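Local coordinates for macro domain-containing protein (Thermosipho africanus, PDB 7OMU) that is of unknown function but joins a DarT-family domain to a macro domain that carries bound adenosine-5-diphosphoribose, at residues 240-246 with 311-317; 122-128 with 165-171. The protein carries 1 engineered substitution. All coordinates share one frame; numbering follows the deposited sequence.

Interaction 1. Residues 240-246 with 311-317; sequences QTLTVSV and QTWFLLF. With APR (adenosine-5-diphosphoribose), chain C.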
loop_
_atom_site.group_PDB
_atom_site.type_symbol
_atom_site.label_atom_id
_atom_site.label_comp_id
_atom_site.label_asym_id
_atom_site.label_seq_id
_atom_site.Cartn_x
_atom_site.Cartn_y
_atom_site.Cartn_z
ATOM N N GLN A 240 7.000 -0.251 13.774
ATOM C CA GLN A 240 7.179 -1.606 14.355
ATOM C C GLN A 240 5.896 -2.023 15.091
ATOM O O GLN A 240 5.607 -3.228 15.129
ATOM C CB GLN A 240 8.424 -1.595 15.244
ATOM C CG GLN A 240 8.689 -2.907 15.964
ATOM C CD GLN A 240 8.265 -2.899 17.414
ATOM O OE1 GLN A 240 7.591 -1.989 17.898
ATOM N NE2 GLN A 240 8.685 -3.924 18.134
ATOM N N THR A 241 5.158 -1.068 15.655
ATOM C CA THR A 241 3.905 -1.310 16.414
ATOM C C THR A 241 2.786 -0.486 15.777
ATOM O O THR A 241 2.910 0.749 15.731
ATOM C CB THR A 241 4.088 -0.983 17.902
ATOM O OG1 THR A 241 5.055 -1.886 18.444
ATOM C CG2 THR A 241 2.803 -1.081 18.696
ATOM N N LEU A 242 1.749 -1.160 15.283
ATOM C CA LEU A 242 0.529 -0.529 14.724
ATOM C C LEU A 242 -0.559 -0.584 15.796
ATOM O O LEU A 242 -0.859 -1.683 16.293
ATOM C CB LEU A 242 0.105 -1.264 13.448
ATOM C CG LEU A 242 1.228 -1.559 12.450
ATOM C CD1 LEU A 242 0.659 -2.161 11.172
ATOM C CD2 LEU A 242 2.038 -0.307 12.135
ATOM N N THR A 243 -1.102 0.573 16.153
ATOM C CA THR A 243 -2.178 0.716 17.158
ATOM C C THR A 243 -3.520 0.561 16.444
ATOM O O THR A 243 -3.633 0.984 15.289
ATOM C CB THR A 243 -2.029 2.040 17.909
ATOM O OG1 THR A 243 -0.642 2.181 18.215
ATOM C CG2 THR A 243 -2.849 2.093 19.174
ATOM N N VAL A 244 -4.485 -0.067 17.106
ATOM C CA VAL A 244 -5.805 -0.419 16.521
ATOM C C VAL A 244 -6.866 -0.043 17.550
ATOM O O VAL A 244 -6.857 -0.637 18.645
ATOM C CB VAL A 244 -5.857 -1.915 16.162
ATOM C CG1 VAL A 244 -7.237 -2.336 15.674
ATOM C CG2 VAL A 244 -4.791 -2.283 15.144
ATOM N N SER A 245 -7.718 0.929 17.214
ATOM C CA SER A 245 -8.856 1.363 18.061
ATOM C C SER A 245 -9.833 0.193 18.160
ATOM O O SER A 245 -10.214 -0.325 17.101
ATOM C CB SER A 245 -9.520 2.597 17.509
ATOM O OG SER A 245 -8.649 3.282 16.622
ATOM N N VAL A 246 -10.171 -0.221 19.383
ATOM C CA VAL A 246 -11.116 -1.339 19.678
ATOM C C VAL A 246 -12.087 -0.894 20.778
ATOM O O VAL A 246 -11.880 0.189 21.371
ATOM C CB VAL A 246 -10.365 -2.627 20.074
ATOM C CG1 VAL A 246 -9.500 -3.140 18.937
ATOM C CG2 VAL A 246 -9.530 -2.450 21.331
ATOM N N GLN A 311 9.921 -6.972 12.057
ATOM C CA GLN A 311 8.784 -7.418 12.915
ATOM C C GLN A 311 7.705 -6.327 12.968
ATOM O O GLN A 311 8.051 -5.127 12.910
ATOM C CB GLN A 311 9.265 -7.776 14.325
ATOM C CG GLN A 311 9.540 -6.569 15.218
ATOM C CD GLN A 311 10.246 -6.896 16.514
ATOM O OE1 GLN A 311 10.738 -6.007 17.206
ATOM N NE2 GLN A 311 10.304 -8.173 16.866
ATOM N N THR A 312 6.442 -6.743 13.070
ATOM C CA THR A 312 5.255 -5.853 13.146
ATOM C C THR A 312 4.327 -6.369 14.248
ATOM O O THR A 312 3.717 -7.440 14.064
ATOM C CB THR A 312 4.539 -5.741 11.794
ATOM O OG1 THR A 312 5.487 -5.321 10.813
ATOM C CG2 THR A 312 3.385 -4.765 11.826
ATOM N N TRP A 313 4.262 -5.629 15.356
ATOM C CA TRP A 313 3.374 -5.875 16.523
ATOM C C TRP A 313 2.086 -5.072 16.343
ATOM O O TRP A 313 2.097 -4.108 15.562
ATOM C CB TRP A 313 4.077 -5.487 17.831
ATOM C CG TRP A 313 5.287 -6.301 18.172
ATOM C CD1 TRP A 313 5.713 -7.456 17.578
ATOM C CD2 TRP A 313 6.211 -6.041 19.240
ATOM N NE1 TRP A 313 6.844 -7.923 18.195
ATOM C CE2 TRP A 313 7.174 -7.074 19.216
ATOM C CE3 TRP A 313 6.318 -5.040 20.209
ATOM C CZ2 TRP A 313 8.233 -7.123 20.122
ATOM C CZ3 TRP A 313 7.362 -5.092 21.106
ATOM C CH2 TRP A 313 8.304 -6.121 21.064
ATOM N N PHE A 314 1.030 -5.459 17.051
ATOM C CA PHE A 314 -0.279 -4.763 17.073
ATOM C C PHE A 314 -0.601 -4.374 18.514
ATOM O O PHE A 314 -0.613 -5.264 19.377
ATOM C CB PHE A 314 -1.379 -5.653 16.492
ATOM C CG PHE A 314 -1.335 -5.777 14.994
ATOM C CD1 PHE A 314 -0.425 -6.618 14.379
ATOM C CD2 PHE A 314 -2.190 -5.031 14.202
ATOM C CE1 PHE A 314 -0.387 -6.730 12.999
ATOM C CE2 PHE A 314 -2.147 -5.142 12.821
ATOM C CZ PHE A 314 -1.248 -5.993 12.218
ATOM N N LEU A 315 -0.827 -3.081 18.751
ATOM C CA LEU A 315 -1.281 -2.535 20.052
ATOM C C LEU A 315 -2.798 -2.373 19.982
ATOM O O LEU A 315 -3.261 -1.603 19.135
ATOM C CB LEU A 315 -0.586 -1.198 20.321
ATOM C CG LEU A 315 -0.903 -0.551 21.669
ATOM C CD1 LEU A 315 -0.415 -1.425 22.816
ATOM C CD2 LEU A 315 -0.290 0.837 21.768
ATOM N N LEU A 316 -3.530 -3.112 20.814
ATOM C CA LEU A 316 -5.004 -3.001 20.948
ATOM C C LEU A 316 -5.308 -1.908 21.974
ATOM O O LEU A 316 -4.984 -2.092 23.158
ATOM C CB LEU A 316 -5.577 -4.364 21.344
ATOM C CG LEU A 316 -5.232 -5.498 20.379
ATOM C CD1 LEU A 316 -5.707 -6.835 20.915
ATOM C CD2 LEU A 316 -5.815 -5.233 18.998
ATOM N N PHE A 317 -5.889 -0.804 21.506
ATOM C CA PHE A 317 -6.130 0.441 22.273
ATOM C C PHE A 317 -7.630 0.655 22.426
ATOM O O PHE A 317 -8.282 1.142 21.509
ATOM C CB PHE A 317 -5.480 1.613 21.540
ATOM C CG PHE A 317 -5.376 2.880 22.345
ATOM C CD1 PHE A 317 -6.512 3.551 22.762
ATOM C CD2 PHE A 317 -4.138 3.404 22.674
ATOM C CE1 PHE A 317 -6.415 4.719 23.498
ATOM C CE2 PHE A 317 -4.040 4.576 23.405
ATOM C CZ PHE A 317 -5.178 5.229 23.818
HETATM N N1 APR C . -4.694 4.441 7.972
HETATM C C2 APR C . -4.891 5.516 8.748
HETATM N N3 APR C . -6.012 5.946 9.326
HETATM C C4 APR C . -7.037 5.127 9.034
HETATM C C5 APR C . -6.994 3.992 8.252
HETATM C C6 APR C . -5.749 3.638 7.695
HETATM N N6 APR C . -5.556 2.573 6.920
HETATM N N7 APR C . -8.254 3.409 8.182
HETATM C C8 APR C . -9.022 4.187 8.910
HETATM N N9 APR C . -8.335 5.252 9.452
HETATM C "C1'" APR C . -8.855 6.319 10.311
HETATM C "C2'" APR C . -10.319 6.669 10.055
HETATM O "O2'" APR C . -10.434 7.720 9.120
HETATM C "C3'" APR C . -10.842 7.060 11.444
HETATM O "O3'" APR C . -11.061 8.462 11.527
HETATM O "O4'" APR C . -8.779 5.879 11.644
HETATM C "C4'" APR C . -9.760 6.595 12.434
HETATM C "C5'" APR C . -10.231 5.714 13.571
HETATM O "O5'" APR C . -10.811 4.480 13.051
HETATM P PA APR C . -12.082 3.774 13.751
HETATM O O1A APR C . -11.967 2.292 13.601
HETATM O O2A APR C . -13.340 4.418 13.267
HETATM O O3A APR C . -11.869 4.138 15.305
HETATM P PB APR C . -12.822 4.677 16.484
HETATM O O1B APR C . -13.449 5.954 16.034
HETATM O O2B APR C . -12.043 4.695 17.759
HETATM O O5D APR C . -13.942 3.521 16.555
HETATM C C5D APR C . -13.699 2.317 17.337
HETATM O O4D APR C . -14.869 0.904 15.768
HETATM O O1D APR C . -12.831 0.091 15.062
HETATM C C1D APR C . -14.038 -0.257 15.633
HETATM O O2D APR C . -14.018 -2.189 17.198
HETATM C C2D APR C . -13.811 -0.797 17.055
HETATM O O3D APR C . -16.036 -0.560 18.057
HETATM C C3D APR C . -14.749 0.029 17.933
HETATM C C4D APR C . -14.834 1.339 17.142
#
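Leu242 and Val244 each face the neighbouring strand with both N and O, tying strand 241-246 to strand 313-317 as parallel partners in the central mixed sheet of the macro domain. Leu242 N donates to Trp313 O at 3.0 Å and Leu242 O accepts from Leu315 N at 2.8 Å. The same pattern recurs two residues on, where Val244 binds the O of Leu315 and the N of Phe317. Thr241 and Thr243 turn their backbone polar groups the other way, to Ser350 and Ala352 at strand 351-354, so strand 241-246 is held along two edges.

Before the strand begins, Gln240 reaches across with its amide. Its CG lies anti to the backbone N (chi1 177°) and the chain then bends, bringing NE2 3.2 Å above the plane of the Trp313 ring, toward the rim. The amide is turned 54° from that ring, and so does not stack flat on it. NE2 donates nearly straight to Gln311 OE1 at 3.1 Å. Gln240 OE1 takes the hydroxyl of Thr241, OG1 to OE1 2.6 Å. Both ends of the amide are thus engaged, which fixes its rotation.

Farther along, Val244 CG2 meets the edge of the Phe314 ring in its plane, 3.9 Å from CD2. On this face, that of Leu242, Val244, Phe314 and Leu316, the side chains of Phe314 and Leu316 pack on Val267 of helix 265-275, and Val244 on Met252. On the face of Thr241, Leu315 and Phe317, Thr243 puts CG2 3.6 Å from Phe317 CB, and its OG1 is hydrogen-bonded to Ala352 O.

The C-terminal end of strand 241-246 enters the adenosine-5-diphosphoribose pocket, which Thr319 and Asn247 also line: Ser245 CB lies near the diphosphate, and Ser245 O accepts a weak hydrogen bond from ligand O1D at 3.3 Å.

Interaction 2. Residues 122-128 with 165-171; sequences ILITDGN and RKIMAAC. Engineered in segment 165-171: Ala170 (natural residue Glu).
The guanidinium of Arg165 and the carboxylate of Asp126 meet at the guanidinium edge, near its plane, with the two flat groups turned 45° apart. Their salt bridge is long, 3.5 Å from Arg165 NH1 to Asp126 OD1, and both atoms have further partners: OD1 accepts from Gln135 N, and NH1 is hydrogen-bonded to Thr134 OG1. The amide of Asn128 runs alongside Met168, both side chains pointing the same way, with ND2 close to the thioether end. Its OD1 takes Ala130 N and its ND2 is bonded to Glu300, in the macro-domain part of the chain.

Inward from these groups the two segments form part of an antiparallel sheet in the DarT-family domain, strand 170-174 lying between 123-125 and 82-86. Ile124 and Cys171 are a non-hydrogen-bonded pair. Thr125 N donates almost straight (173°) to Ala170 O at 2.9 Å, but Ala170 N is received by the side chain of Thr125, 2.9 Å from OG1. That oxygen sits between the backbone N and the carbonyl carbon of its own residue (chi1 78°), where it also donates to Gly127 O, 2.6 Å away and in the carbonyl plane. Ala170 is an engineered residue, a glutamate in the natural sequence. At the far end of the pairing, Ile122 CD1 packs 3.8 Å from Cys171 SG.

Beyond the strands, a type I turn from Lys166 to Ala169 leads out of helix 163-166. Arg165 O accepts Asn128 N at 3.0 Å and Met168 N at 3.2 Å, from opposite faces of its carbonyl plane. The Thr125 hydroxyl and the Arg165 carbonyl each make one bond across the contact and one within their own segment, coupling the shapes of the 126-128 loop and the type I turn to the pairing; the longer Asp126-Arg165 ion pair probably adds a weaker electrostatic attraction.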
loop_
_atom_site.group_PDB
_atom_site.type_symbol
_atom_site.label_atom_id
_atom_site.label_comp_id
_atom_site.label_asym_id
_atom_site.label_seq_id
_atom_site.Cartn_x
_atom_site.Cartn_y
_atom_site.Cartn_z
ATOM N N ILE A 122 -4.850 -8.411 -28.194
ATOM C CA ILE A 122 -4.448 -8.331 -26.760
ATOM C C ILE A 122 -5.159 -9.437 -25.987
ATOM O O ILE A 122 -6.130 -10.011 -26.514
ATOM C CB ILE A 122 -4.773 -6.957 -26.145
ATOM C CG1 ILE A 122 -6.283 -6.710 -26.065
ATOM C CG2 ILE A 122 -4.035 -5.858 -26.887
ATOM C CD1 ILE A 122 -6.675 -5.592 -25.131
ATOM N N LEU A 123 -4.693 -9.675 -24.761
ATOM C CA LEU A 123 -5.297 -10.607 -23.779
ATOM C C LEU A 123 -5.499 -9.859 -22.459
ATOM O O LEU A 123 -4.775 -8.873 -22.215
ATOM C CB LEU A 123 -4.375 -11.815 -23.599
ATOM C CG LEU A 123 -3.936 -12.511 -24.884
ATOM C CD1 LEU A 123 -2.833 -13.513 -24.601
ATOM C CD2 LEU A 123 -5.102 -13.196 -25.565
ATOM N N ILE A 124 -6.463 -10.318 -21.661
ATOM C CA ILE A 124 -6.833 -9.730 -20.344
ATOM C C ILE A 124 -6.912 -10.867 -19.326
ATOM O O ILE A 124 -7.671 -11.831 -19.560
ATOM C CB ILE A 124 -8.140 -8.925 -20.468
ATOM C CG1 ILE A 124 -7.925 -7.696 -21.356
ATOM C CG2 ILE A 124 -8.685 -8.547 -19.099
ATOM C CD1 ILE A 124 -9.179 -6.920 -21.671
ATOM N N THR A 125 -6.127 -10.755 -18.253
ATOM C CA THR A 125 -6.049 -11.729 -17.135
ATOM C C THR A 125 -7.002 -11.275 -16.021
ATOM O O THR A 125 -7.208 -10.052 -15.882
ATOM C CB THR A 125 -4.605 -11.853 -16.638
ATOM O OG1 THR A 125 -4.318 -10.716 -15.821
ATOM C CG2 THR A 125 -3.601 -11.938 -17.766
ATOM N N ASP A 126 -7.559 -12.221 -15.259
ATOM C CA ASP A 126 -8.434 -11.934 -14.091
ATOM C C ASP A 126 -7.564 -11.840 -12.832
ATOM O O ASP A 126 -8.130 -11.693 -11.734
ATOM C CB ASP A 126 -9.555 -12.972 -13.957
ATOM C CG ASP A 126 -9.088 -14.367 -13.571
ATOM O OD1 ASP A 126 -7.895 -14.666 -13.773
ATOM O OD2 ASP A 126 -9.924 -15.148 -13.080
ATOM N N GLY A 127 -6.241 -11.929 -12.992
ATOM C CA GLY A 127 -5.263 -11.828 -11.895
ATOM C C GLY A 127 -3.838 -11.987 -12.395
ATOM O O GLY A 127 -3.611 -11.778 -13.600
ATOM N N ASN A 128 -2.916 -12.336 -11.492
ATOM C CA ASN A 128 -1.476 -12.573 -11.775
ATOM C C ASN A 128 -1.362 -13.552 -12.951
ATOM O O ASN A 128 -1.752 -14.718 -12.782
ATOM C CB ASN A 128 -0.755 -13.094 -10.533
ATOM C CG ASN A 128 0.749 -13.149 -10.693
ATOM O OD1 ASN A 128 1.258 -13.453 -11.769
ATOM N ND2 ASN A 128 1.467 -12.865 -9.623
ATOM N N ARG A 165 -3.928 -12.342 -5.727
ATOM C CA ARG A 165 -3.830 -12.766 -7.146
ATOM C C ARG A 165 -4.525 -11.707 -8.012
ATOM O O ARG A 165 -3.852 -11.124 -8.872
ATOM C CB ARG A 165 -4.440 -14.161 -7.311
ATOM C CG ARG A 165 -4.246 -14.782 -8.685
ATOM C CD ARG A 165 -4.940 -16.131 -8.782
ATOM N NE ARG A 165 -6.354 -16.070 -8.439
ATOM C CZ ARG A 165 -7.316 -15.570 -9.215
ATOM N NH1 ARG A 165 -7.036 -15.078 -10.412
ATOM N NH2 ARG A 165 -8.566 -15.567 -8.786
ATOM N N LYS A 166 -5.802 -11.433 -7.733
ATOM C CA LYS A 166 -6.722 -10.622 -8.582
ATOM C C LYS A 166 -6.175 -9.210 -8.828
ATOM O O LYS A 166 -6.393 -8.696 -9.932
ATOM C CB LYS A 166 -8.114 -10.534 -7.946
ATOM C CG LYS A 166 -8.883 -11.847 -7.916
ATOM C CD LYS A 166 -10.276 -11.733 -7.340
ATOM C CE LYS A 166 -10.877 -13.090 -7.041
ATOM N NZ LYS A 166 -12.345 -13.020 -6.859
ATOM N N ILE A 167 -5.515 -8.598 -7.843
ATOM C CA ILE A 167 -5.084 -7.166 -7.899
ATOM C C ILE A 167 -4.001 -6.978 -8.974
ATOM O O ILE A 167 -3.844 -5.845 -9.476
ATOM C CB ILE A 167 -4.613 -6.672 -6.519
ATOM C CG1 ILE A 167 -4.455 -5.152 -6.512
ATOM C CG2 ILE A 167 -3.334 -7.376 -6.078
ATOM C CD1 ILE A 167 -4.215 -4.568 -5.147
ATOM N N MET A 168 -3.289 -8.048 -9.328
ATOM C CA MET A 168 -2.262 -8.037 -10.400
ATOM C C MET A 168 -2.883 -8.492 -11.724
ATOM O O MET A 168 -2.126 -8.925 -12.610
ATOM C CB MET A 168 -1.091 -8.944 -10.019
ATOM C CG MET A 168 -0.329 -8.407 -8.843
ATOM S SD MET A 168 1.171 -9.327 -8.525
ATOM C CE MET A 168 0.521 -10.649 -7.502
ATOM N N ALA A 169 -4.207 -8.388 -11.858
ATOM C CA ALA A 169 -4.908 -8.461 -13.159
ATOM C C ALA A 169 -4.224 -7.472 -14.100
ATOM O O ALA A 169 -3.786 -6.393 -13.618
ATOM C CB ALA A 169 -6.380 -8.153 -13.013
ATOM N N ALA A 170 -4.118 -7.839 -15.378
ATOM C CA ALA A 170 -3.286 -7.133 -16.375
ATOM C C ALA A 170 -3.858 -7.314 -17.780
ATOM O O ALA A 170 -4.622 -8.274 -18.015
ATOM C CB ALA A 170 -1.865 -7.640 -16.305
ATOM N N CYS A 171 -3.482 -6.392 -18.664
ATOM C CA CYS A 171 -3.690 -6.444 -20.129
ATOM C C CYS A 171 -2.367 -6.849 -20.779
ATOM O O CYS A 171 -1.399 -6.084 -20.645
ATOM C CB CYS A 171 -4.153 -5.087 -20.637
ATOM S SG CYS A 171 -4.080 -4.932 -22.436
#

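How the interactions relate
The two interactions belong to different halves of one chain and follow each other in series: interaction 2 closes before interaction 1 opens. Their centres are 33 Å apart, on opposite sides of the chain's centre, and their nearest atoms are about 17 Å apart, so they do not touch. Interaction 2 joins two strands of a four-stranded antiparallel sheet in the DarT-family region, whereas interaction 1 joins neighbouring parallel strands of a separate mixed sheet in the macro domain. No sheet or helix is shared. Only interaction 1 reaches the pocket of adenosine-5-diphosphoribose, but Asn128 of interaction 2 bonds to Glu300 of the macro-domain part, a direct link between the two halves.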